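Local coordinates for GRAS family transcription factor containing protein, expressed (Oryza sativa Japonica Group, PDB 5HYZ) that probably acts, through its DNA-binding GRAS domain, as a transcription factor in plant development and abiotic stress resistance, at residues Ala86-Lys91 / Trp341-Lys346; His213-Ser218 / Ser312-Leu317; Phe266-Val271 / Tyr347-Val352. One frame throughout, in Å; residues are numbered along the deposited sequence.

Interaction 1 (Ala86-Lys91 / Trp341-Lys346)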
loop_
_atom_site.group_PDB
_atom_site.type_symbol
_atom_site.label_atom_id
_atom_site.label_comp_id
_atom_site.label_asym_id
_atom_site.label_seq_id
_atom_site.Cartn_x
_atom_site.Cartn_y
_atom_site.Cartn_z
ATOM N N ALA A 86 0.186 -8.298 4.576
ATOM C CA ALA A 86 0.221 -9.331 3.545
ATOM C C ALA A 86 -0.972 -9.316 2.599
ATOM O O ALA A 86 -0.910 -9.855 1.489
ATOM C CB ALA A 86 0.310 -10.708 4.218
ATOM N N CYS A 87 -2.084 -8.767 3.063
ATOM C CA CYS A 87 -3.358 -8.907 2.378
ATOM C C CYS A 87 -4.056 -7.548 2.312
ATOM O O CYS A 87 -3.786 -6.679 3.140
ATOM C CB CYS A 87 -4.253 -9.882 3.129
ATOM S SG CYS A 87 -3.523 -11.569 3.285
ATOM N N PRO A 88 -4.960 -7.376 1.363
ATOM C CA PRO A 88 -5.632 -6.081 1.171
ATOM C C PRO A 88 -6.952 -5.927 1.932
ATOM O O PRO A 88 -7.655 -4.904 1.719
ATOM C CB PRO A 88 -5.905 -6.063 -0.329
ATOM C CG PRO A 88 -6.139 -7.506 -0.668
ATOM C CD PRO A 88 -5.176 -8.282 0.211
ATOM N N TYR A 89 -7.285 -6.891 2.798
ATOM C CA TYR A 89 -8.572 -6.888 3.508
ATOM C C TYR A 89 -8.892 -5.588 4.240
ATOM O O TYR A 89 -9.949 -4.976 3.968
ATOM C CB TYR A 89 -8.640 -8.081 4.501
ATOM C CG TYR A 89 -8.435 -9.436 3.804
ATOM C CD1 TYR A 89 -9.288 -9.851 2.800
ATOM C CD2 TYR A 89 -7.385 -10.276 4.160
ATOM C CE1 TYR A 89 -9.089 -11.071 2.125
ATOM C CE2 TYR A 89 -7.184 -11.513 3.504
ATOM C CZ TYR A 89 -8.029 -11.894 2.504
ATOM O OH TYR A 89 -7.866 -13.110 1.847
ATOM N N SER A 90 -8.021 -5.134 5.142
ATOM C CA SER A 90 -8.376 -3.960 5.916
ATOM C C SER A 90 -8.366 -2.701 5.049
ATOM O O SER A 90 -9.203 -1.819 5.223
ATOM C CB SER A 90 -7.453 -3.782 7.162
ATOM O OG SER A 90 -6.113 -3.497 6.747
ATOM N N LYS A 91 -7.464 -2.608 4.080
ATOM C CA LYS A 91 -7.432 -1.432 3.272
ATOM C C LYS A 91 -8.699 -1.358 2.417
ATOM O O LYS A 91 -9.283 -0.282 2.236
ATOM C CB LYS A 91 -6.148 -1.406 2.384
ATOM C CG LYS A 91 -5.942 -0.041 1.707
ATOM C CD LYS A 91 -4.474 0.271 1.367
ATOM C CE LYS A 91 -4.286 1.729 0.877
ATOM N NZ LYS A 91 -3.399 1.864 -0.354
ATOM N N TRP A 341 -4.209 -3.154 -7.711
ATOM C CA TRP A 341 -3.447 -3.057 -8.963
ATOM C C TRP A 341 -2.140 -3.815 -8.929
ATOM O O TRP A 341 -1.789 -4.487 -9.905
ATOM C CB TRP A 341 -3.157 -1.592 -9.299
ATOM C CG TRP A 341 -2.703 -1.330 -10.709
ATOM C CD1 TRP A 341 -1.423 -1.351 -11.168
ATOM C CD2 TRP A 341 -3.534 -0.921 -11.830
ATOM N NE1 TRP A 341 -1.405 -1.010 -12.514
ATOM C CE2 TRP A 341 -2.675 -0.712 -12.929
ATOM C CE3 TRP A 341 -4.900 -0.718 -11.993
ATOM C CZ2 TRP A 341 -3.141 -0.313 -14.186
ATOM C CZ3 TRP A 341 -5.362 -0.318 -13.248
ATOM C CH2 TRP A 341 -4.500 -0.139 -14.313
ATOM N N ASN A 342 -1.405 -3.719 -7.829
ATOM C CA ASN A 342 -0.098 -4.393 -7.793
ATOM C C ASN A 342 -0.067 -5.876 -7.390
ATOM O O ASN A 342 1.006 -6.507 -7.390
ATOM C CB ASN A 342 0.847 -3.628 -6.860
ATOM C CG ASN A 342 1.531 -2.482 -7.566
ATOM O OD1 ASN A 342 1.637 -2.476 -8.809
ATOM N ND2 ASN A 342 1.989 -1.491 -6.790
ATOM N N TYR A 343 -1.212 -6.428 -7.009
ATOM C CA TYR A 343 -1.293 -7.872 -6.816
ATOM C C TYR A 343 -1.201 -8.594 -8.170
ATOM O O TYR A 343 -2.177 -8.619 -8.935
ATOM C CB TYR A 343 -2.579 -8.238 -6.066
ATOM C CG TYR A 343 -2.525 -7.770 -4.618
ATOM C CD1 TYR A 343 -1.861 -8.535 -3.653
ATOM C CD2 TYR A 343 -3.079 -6.550 -4.230
ATOM C CE1 TYR A 343 -1.799 -8.116 -2.330
ATOM C CE2 TYR A 343 -2.980 -6.104 -2.940
ATOM C CZ TYR A 343 -2.347 -6.902 -1.995
ATOM O OH TYR A 343 -2.268 -6.487 -0.714
ATOM N N ASP A 344 -0.026 -9.182 -8.432
ATOM C CA ASP A 344 0.262 -9.889 -9.687
ATOM C C ASP A 344 -0.617 -11.108 -9.897
ATOM O O ASP A 344 -1.538 -11.386 -9.109
ATOM C CB ASP A 344 1.738 -10.319 -9.746
ATOM C CG ASP A 344 2.019 -11.589 -8.949
ATOM O OD1 ASP A 344 1.382 -11.807 -7.897
ATOM O OD2 ASP A 344 2.882 -12.383 -9.376
ATOM N N SER A 345 -0.304 -11.861 -10.946
ATOM C CA SER A 345 -1.210 -12.901 -11.410
ATOM C C SER A 345 -1.396 -14.060 -10.428
ATOM O O SER A 345 -2.425 -14.756 -10.480
ATOM C CB SER A 345 -0.729 -13.458 -12.782
ATOM O OG SER A 345 0.365 -14.377 -12.639
ATOM N N LYS A 346 -0.433 -14.308 -9.535
ATOM C CA LYS A 346 -0.616 -15.434 -8.618
ATOM C C LYS A 346 -1.672 -15.134 -7.545
ATOM O O LYS A 346 -2.201 -16.060 -6.918
ATOM C CB LYS A 346 0.701 -15.842 -7.958
ATOM C CG LYS A 346 1.370 -14.777 -7.117
ATOM C CD LYS A 346 2.814 -15.209 -6.755
ATOM C CE LYS A 346 3.405 -14.423 -5.582
ATOM N NZ LYS A 346 3.833 -13.046 -5.984
#

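Interaction 2 (His213-Ser218 / Ser312-Leu317)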
loop_
_atom_site.group_PDB
_atom_site.type_symbol
_atom_site.label_atom_id
_atom_site.label_comp_id
_atom_site.label_asym_id
_atom_site.label_seq_id
_atom_site.Cartn_x
_atom_site.Cartn_y
_atom_site.Cartn_z
ATOM N N HIS A 213 -18.826 -9.388 16.865
ATOM C CA HIS A 213 -18.530 -9.716 18.289
ATOM C C HIS A 213 -19.781 -9.714 19.161
ATOM O O HIS A 213 -19.808 -10.380 20.201
ATOM C CB HIS A 213 -17.549 -8.730 18.927
ATOM C CG HIS A 213 -16.167 -8.826 18.395
ATOM N ND1 HIS A 213 -15.375 -9.934 18.568
ATOM C CD2 HIS A 213 -15.441 -7.943 17.679
ATOM C CE1 HIS A 213 -14.200 -9.717 18.004
ATOM N NE2 HIS A 213 -14.226 -8.529 17.436
ATOM N N LEU A 214 -20.803 -8.981 18.756
ATOM C CA LEU A 214 -22.035 -8.847 19.558
ATOM C C LEU A 214 -23.100 -9.862 19.193
ATOM O O LEU A 214 -24.128 -9.949 19.862
ATOM C CB LEU A 214 -22.614 -7.435 19.410
ATOM C CG LEU A 214 -21.713 -6.322 19.893
ATOM C CD1 LEU A 214 -22.485 -5.003 19.889
ATOM C CD2 LEU A 214 -21.065 -6.611 21.249
ATOM N N LEU A 215 -22.891 -10.637 18.137
ATOM C CA LEU A 215 -23.908 -11.602 17.753
ATOM C C LEU A 215 -23.920 -12.668 18.846
ATOM O O LEU A 215 -22.892 -12.964 19.411
ATOM C CB LEU A 215 -23.632 -12.260 16.422
ATOM C CG LEU A 215 -23.674 -11.461 15.101
ATOM C CD1 LEU A 215 -22.913 -12.219 13.993
ATOM C CD2 LEU A 215 -25.102 -11.222 14.652
ATOM N N GLY A 216 -25.074 -13.239 19.141
ATOM C CA GLY A 216 -25.114 -14.203 20.235
ATOM C C GLY A 216 -26.322 -15.088 20.062
ATOM O O GLY A 216 -27.035 -14.978 19.060
ATOM N N ASP A 217 -26.555 -15.968 21.035
ATOM C CA ASP A 217 -27.788 -16.737 21.048
ATOM C C ASP A 217 -28.954 -15.741 20.993
ATOM O O ASP A 217 -29.929 -15.940 20.264
ATOM C CB ASP A 217 -27.850 -17.627 22.288
ATOM C CG ASP A 217 -29.043 -18.575 22.264
ATOM O OD1 ASP A 217 -29.255 -19.259 21.233
ATOM O OD2 ASP A 217 -29.776 -18.626 23.280
ATOM N N SER A 218 -28.809 -14.641 21.727
ATOM C CA SER A 218 -29.750 -13.524 21.645
ATOM C C SER A 218 -29.194 -12.364 20.766
ATOM O O SER A 218 -27.975 -12.209 20.664
ATOM C CB SER A 218 -30.053 -13.030 23.058
ATOM O OG SER A 218 -30.456 -11.680 23.061
ATOM N N SER A 312 -26.832 -11.525 3.850
ATOM C CA SER A 312 -28.314 -11.519 3.947
ATOM C C SER A 312 -28.802 -11.394 5.372
ATOM O O SER A 312 -29.797 -10.732 5.654
ATOM C CB SER A 312 -28.941 -12.814 3.362
ATOM O OG SER A 312 -28.628 -12.936 2.029
ATOM N N GLU A 313 -28.114 -12.063 6.295
ATOM C CA GLU A 313 -28.466 -11.957 7.709
ATOM C C GLU A 313 -28.227 -10.566 8.258
ATOM O O GLU A 313 -29.043 -10.003 9.016
ATOM C CB GLU A 313 -27.647 -12.977 8.516
ATOM C CG GLU A 313 -27.965 -12.910 10.027
ATOM C CD GLU A 313 -27.492 -14.184 10.779
ATOM O OE1 GLU A 313 -27.083 -15.204 10.111
ATOM O OE2 GLU A 313 -27.536 -14.150 12.042
ATOM N N TRP A 314 -27.087 -9.986 7.880
ATOM C CA TRP A 314 -26.842 -8.602 8.267
ATOM C C TRP A 314 -27.898 -7.659 7.719
ATOM O O TRP A 314 -28.338 -6.738 8.404
ATOM C CB TRP A 314 -25.432 -8.151 7.805
ATOM C CG TRP A 314 -24.362 -8.764 8.658
ATOM C CD1 TRP A 314 -23.405 -9.652 8.261
ATOM C CD2 TRP A 314 -24.093 -8.469 10.055
ATOM N NE1 TRP A 314 -22.570 -9.962 9.352
ATOM C CE2 TRP A 314 -22.984 -9.266 10.443
ATOM C CE3 TRP A 314 -24.744 -7.679 11.024
ATOM C CZ2 TRP A 314 -22.478 -9.266 11.763
ATOM C CZ3 TRP A 314 -24.250 -7.684 12.324
ATOM C CH2 TRP A 314 -23.125 -8.462 12.674
ATOM N N GLN A 315 -28.316 -7.870 6.464
ATOM C CA GLN A 315 -29.318 -6.982 5.898
ATOM C C GLN A 315 -30.600 -7.120 6.736
ATOM O O GLN A 315 -31.236 -6.118 7.062
ATOM C CB GLN A 315 -29.587 -7.328 4.437
ATOM C CG GLN A 315 -30.834 -6.600 3.921
ATOM C CD GLN A 315 -31.297 -7.089 2.556
ATOM O OE1 GLN A 315 -30.887 -8.151 2.070
ATOM N NE2 GLN A 315 -32.176 -6.310 1.936
ATOM N N THR A 316 -30.954 -8.350 7.092
ATOM C CA THR A 316 -32.197 -8.544 7.884
ATOM C C THR A 316 -32.098 -7.755 9.187
ATOM O O THR A 316 -33.032 -7.057 9.603
ATOM C CB THR A 316 -32.443 -10.001 8.178
ATOM O OG1 THR A 316 -32.690 -10.679 6.938
ATOM C CG2 THR A 316 -33.721 -10.204 9.098
ATOM N N LEU A 317 -30.930 -7.814 9.809
ATOM C CA LEU A 317 -30.793 -7.128 11.115
ATOM C C LEU A 317 -30.830 -5.605 10.971
ATOM O O LEU A 317 -31.494 -4.882 11.700
ATOM C CB LEU A 317 -29.478 -7.552 11.741
ATOM C CG LEU A 317 -29.441 -8.835 12.511
ATOM C CD1 LEU A 317 -27.977 -9.256 12.653
ATOM C CD2 LEU A 317 -30.015 -8.461 13.870
#

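Interaction 3 (Phe266-Val271 / Tyr347-Val352)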
loop_
_atom_site.group_PDB
_atom_site.type_symbol
_atom_site.label_atom_id
_atom_site.label_comp_id
_atom_site.label_asym_id
_atom_site.label_seq_id
_atom_site.Cartn_x
_atom_site.Cartn_y
_atom_site.Cartn_z
ATOM N N PHE A 266 -6.599 -19.023 4.205
ATOM C CA PHE A 266 -5.299 -19.724 4.292
ATOM C C PHE A 266 -4.568 -19.679 2.963
ATOM O O PHE A 266 -3.344 -19.473 2.949
ATOM C CB PHE A 266 -5.485 -21.193 4.757
ATOM C CG PHE A 266 -5.540 -21.334 6.268
ATOM C CD1 PHE A 266 -6.551 -20.722 7.005
ATOM C CD2 PHE A 266 -4.584 -22.083 6.950
ATOM C CE1 PHE A 266 -6.601 -20.836 8.388
ATOM C CE2 PHE A 266 -4.622 -22.212 8.327
ATOM C CZ PHE A 266 -5.625 -21.606 9.053
ATOM N N GLU A 267 -5.296 -19.889 1.863
ATOM C CA GLU A 267 -4.688 -19.807 0.536
ATOM C C GLU A 267 -4.131 -18.397 0.227
ATOM O O GLU A 267 -3.018 -18.252 -0.324
ATOM C CB GLU A 267 -5.669 -20.209 -0.534
ATOM C CG GLU A 267 -5.937 -21.694 -0.609
ATOM C CD GLU A 267 -7.024 -22.050 -1.617
ATOM O OE1 GLU A 267 -7.291 -21.189 -2.505
ATOM O OE2 GLU A 267 -7.619 -23.175 -1.531
ATOM N N SER A 268 -4.881 -17.361 0.601
ATOM C CA SER A 268 -4.362 -15.989 0.372
ATOM C C SER A 268 -3.109 -15.695 1.222
ATOM O O SER A 268 -2.235 -14.934 0.818
ATOM C CB SER A 268 -5.470 -14.970 0.631
ATOM O OG SER A 268 -5.709 -14.802 2.001
ATOM N N LEU A 269 -2.989 -16.313 2.390
ATOM C CA LEU A 269 -1.732 -16.163 3.128
ATOM C C LEU A 269 -0.589 -16.872 2.413
ATOM O O LEU A 269 0.556 -16.412 2.466
ATOM C CB LEU A 269 -1.842 -16.723 4.555
ATOM C CG LEU A 269 -2.665 -15.948 5.584
ATOM C CD1 LEU A 269 -2.364 -16.448 7.002
ATOM C CD2 LEU A 269 -2.398 -14.466 5.465
ATOM N N ASP A 270 -0.899 -18.008 1.793
ATOM C CA ASP A 270 0.136 -18.834 1.157
ATOM C C ASP A 270 0.795 -18.135 -0.007
ATOM O O ASP A 270 1.979 -18.347 -0.301
ATOM C CB ASP A 270 -0.454 -20.141 0.631
ATOM C CG ASP A 270 0.617 -21.148 0.241
ATOM O OD1 ASP A 270 1.527 -21.365 1.056
ATOM O OD2 ASP A 270 0.553 -21.701 -0.880
ATOM N N VAL A 271 0.004 -17.364 -0.744
ATOM C CA VAL A 271 0.596 -16.695 -1.895
ATOM C C VAL A 271 1.445 -15.511 -1.422
ATOM O O VAL A 271 2.382 -15.087 -2.110
ATOM C CB VAL A 271 -0.521 -16.268 -2.920
ATOM C CG1 VAL A 271 0.033 -15.396 -4.005
ATOM C CG2 VAL A 271 -1.156 -17.496 -3.546
ATOM N N TYR A 347 -1.995 -13.861 -7.347
ATOM C CA TYR A 347 -3.075 -13.515 -6.403
ATOM C C TYR A 347 -4.429 -13.693 -7.057
ATOM O O TYR A 347 -4.557 -13.556 -8.264
ATOM C CB TYR A 347 -2.902 -12.089 -5.896
ATOM C CG TYR A 347 -1.699 -11.913 -5.003
ATOM C CD1 TYR A 347 -1.786 -12.176 -3.656
ATOM C CD2 TYR A 347 -0.477 -11.465 -5.510
ATOM C CE1 TYR A 347 -0.677 -11.989 -2.818
ATOM C CE2 TYR A 347 0.634 -11.290 -4.689
ATOM C CZ TYR A 347 0.512 -11.544 -3.344
ATOM O OH TYR A 347 1.565 -11.362 -2.486
ATOM N N LYS A 348 -5.450 -14.028 -6.277
ATOM C CA LYS A 348 -6.738 -14.370 -6.844
ATOM C C LYS A 348 -7.827 -13.461 -6.271
ATOM O O LYS A 348 -8.941 -13.892 -6.080
ATOM C CB LYS A 348 -7.109 -15.834 -6.540
ATOM C CG LYS A 348 -5.975 -16.835 -6.902
ATOM C CD LYS A 348 -5.608 -16.679 -8.342
ATOM C CE LYS A 348 -4.472 -17.645 -8.744
ATOM N NZ LYS A 348 -3.710 -17.228 -9.990
ATOM N N TYR A 349 -7.483 -12.196 -6.008
ATOM C CA TYR A 349 -8.497 -11.253 -5.518
ATOM C C TYR A 349 -9.378 -10.714 -6.597
ATOM O O TYR A 349 -8.921 -10.451 -7.727
ATOM C CB TYR A 349 -7.816 -10.081 -4.803
ATOM C CG TYR A 349 -7.108 -10.496 -3.545
ATOM C CD1 TYR A 349 -7.821 -10.982 -2.413
ATOM C CD2 TYR A 349 -5.733 -10.389 -3.458
ATOM C CE1 TYR A 349 -7.153 -11.328 -1.248
ATOM C CE2 TYR A 349 -5.072 -10.743 -2.299
ATOM C CZ TYR A 349 -5.798 -11.246 -1.201
ATOM O OH TYR A 349 -5.100 -11.591 -0.059
ATOM N N SER A 350 -10.653 -10.546 -6.288
ATOM C CA SER A 350 -11.567 -9.838 -7.196
ATOM C C SER A 350 -12.666 -9.219 -6.395
ATOM O O SER A 350 -12.750 -9.474 -5.199
ATOM C CB SER A 350 -12.204 -10.790 -8.256
ATOM O OG SER A 350 -13.136 -11.667 -7.658
ATOM N N LEU A 351 -13.498 -8.418 -7.038
ATOM C CA LEU A 351 -14.649 -7.811 -6.348
ATOM C C LEU A 351 -15.913 -8.470 -6.781
ATOM O O LEU A 351 -16.112 -8.731 -7.966
ATOM C CB LEU A 351 -14.733 -6.299 -6.642
ATOM C CG LEU A 351 -13.719 -5.307 -6.093
ATOM C CD1 LEU A 351 -13.435 -5.538 -4.592
ATOM C CD2 LEU A 351 -12.421 -5.262 -6.840
ATOM N N VAL A 352 -16.790 -8.739 -5.838
ATOM C CA VAL A 352 -18.098 -9.376 -6.103
ATOM C C VAL A 352 -19.226 -8.570 -5.509
ATOM O O VAL A 352 -19.152 -8.176 -4.332
ATOM C CB VAL A 352 -18.116 -10.798 -5.507
ATOM C CG1 VAL A 352 -19.527 -11.366 -5.468
ATOM C CG2 VAL A 352 -17.169 -11.697 -6.329
HETATM O O HOH W 1 -2.740 -12.071 0.011
#

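Interaction 1 (Ala86-Lys91 / Trp341-Lys346)
The phenol end of Y343 meets the pyrrolidine ring of P88 at a slant, its hydroxyl leading. OH of Y343 stands 3.5 Å from both N and CD of P88, and CB of the same proline comes within 3.7 Å of it. Behind the hydroxyl the ring carbons follow: CZ of Y343 is 3.8 Å from CD of P88, so the aromatic end rests obliquely on the proline. A86 O approaches the tyrosine ring near its plane. With chi1 at -69° the ring of Y343 projects away from its own carbonyl carbon, beside its backbone N, and is carried out of the loop toward the proline. The contact is van der Waals in kind and small, burying 116 Å² in all. Y347 and Y349 pack edge-to-face with Y343, which places it in a group of aromatic rings. The same loop also faces the second subunit, where NZ of K81 of that subunit hydrogen-bonds to N342 O and R166 of that subunit makes a cation-pi contact with W341. P88 occupies the N-cap of helix 89-104, just after helix 74-86. The arrangement is thus proline-aromatic packing at a helix-helix junction, joining the predicted VHIID and SAW regions of the GRAS domain.

Interaction 2 (His213-Ser218 / Ser312-Leu317)
L215 lies obliquely across the six-membered part of the W314 indole, its branched end against the CZ2-CH2 corner. CD1 of L215 comes to 3.7 Å from CZ2 of W314, while CG and CD2 of the leucine each sit 3.9 Å from CH2 of the indole. The second methyl also reaches the neighbouring turn of the helix, with L215 CD2 4.0 Å from CD1 of L317. W314 and L317, three residues apart, present their side chains on one flank of helix 311-320, and the leucine fits against both. Its chi1 of -67° sets CG opposite the carbonyl carbon, directing the isobutyl group from the loop to the helix. All three side chains are buried, and W314 carries the packing onward to L239 and E241 of strand 236-242. At the margin, E313 OE2 is hydrogen-bonded to N247 ND2, and S218 OG caps E220 N ahead of helix 220-231. L215 is the last leucine of a predicted LXXLL motif, yet here it is turned into the domain's own core. This is part of the apolar layer between helix and sheet in a Rossmann-like alpha/beta fold, where the loop after strand 202-208 is held to a helix packed on the sheet.

Interaction 3 (Phe266-Val271 / Tyr347-Val352)
A CH-pi contact between the helix 251-272 and the lead-in to strand 349-354 forms the heart of this partly buried interface, with a second tyrosine packing one turn back along the helix. CG1 of V271 stands over the centre of one face of the Y347 ring, 3.7 Å from the centroid and 14° from the ring normal. The valine sets CG1 opposite its backbone N (chi1 171°), which lifts that methyl off the helix toward the ring. CE1 and CD1 of Y347 are the ring atoms nearest to it, each 3.7 Å from CG1 of V271. At the other position Y349 brings its phenol end to S268: its OH lies 3.5 Å from CB of the serine, which approaches the ring obliquely. The serine hydroxyl is hydrogen-bonded to Y89 OH and to L265 O, while its methylene carries the contact with Y349. A water in the plane of the Y349 ring, at its edge, donates to S268 O at 3.0 Å; its contact with Y349 OH is implausibly short, leaving the bridge doubtful. W363 packs edge-to-face with Y349, and its NE1 is hydrogen-bonded to E267 OE1. Together these make an aromatic cluster between a helix and an antiparallel hairpin, strands 349-354 and 358-363, where the predicted PFYRE and SAW regions of the GRAS domain join.

Read from the N terminus, 86-91 comes first and pairs with 341-346, some 250 residues on, so interaction 1 closes a long loop. Within that loop, 213-218 finds 312-317, and interaction 2 is nested inside interaction 1. Interaction 3 starts from 266-271 and ends at 347-352, just past the last segment of interaction 1, and therefore crosses both. Interactions 1 and 3 touch, their centres about 8 Å apart; interaction 2 lies on the opposite side of the chain's centre from interaction 1. Interaction 1 joins the start of helix 89-104 to the loop before strand 349-354, interaction 2 the loop after strand 202-208 to helix 311-320, and interaction 3 helix 251-272 to the start of strand 349-354.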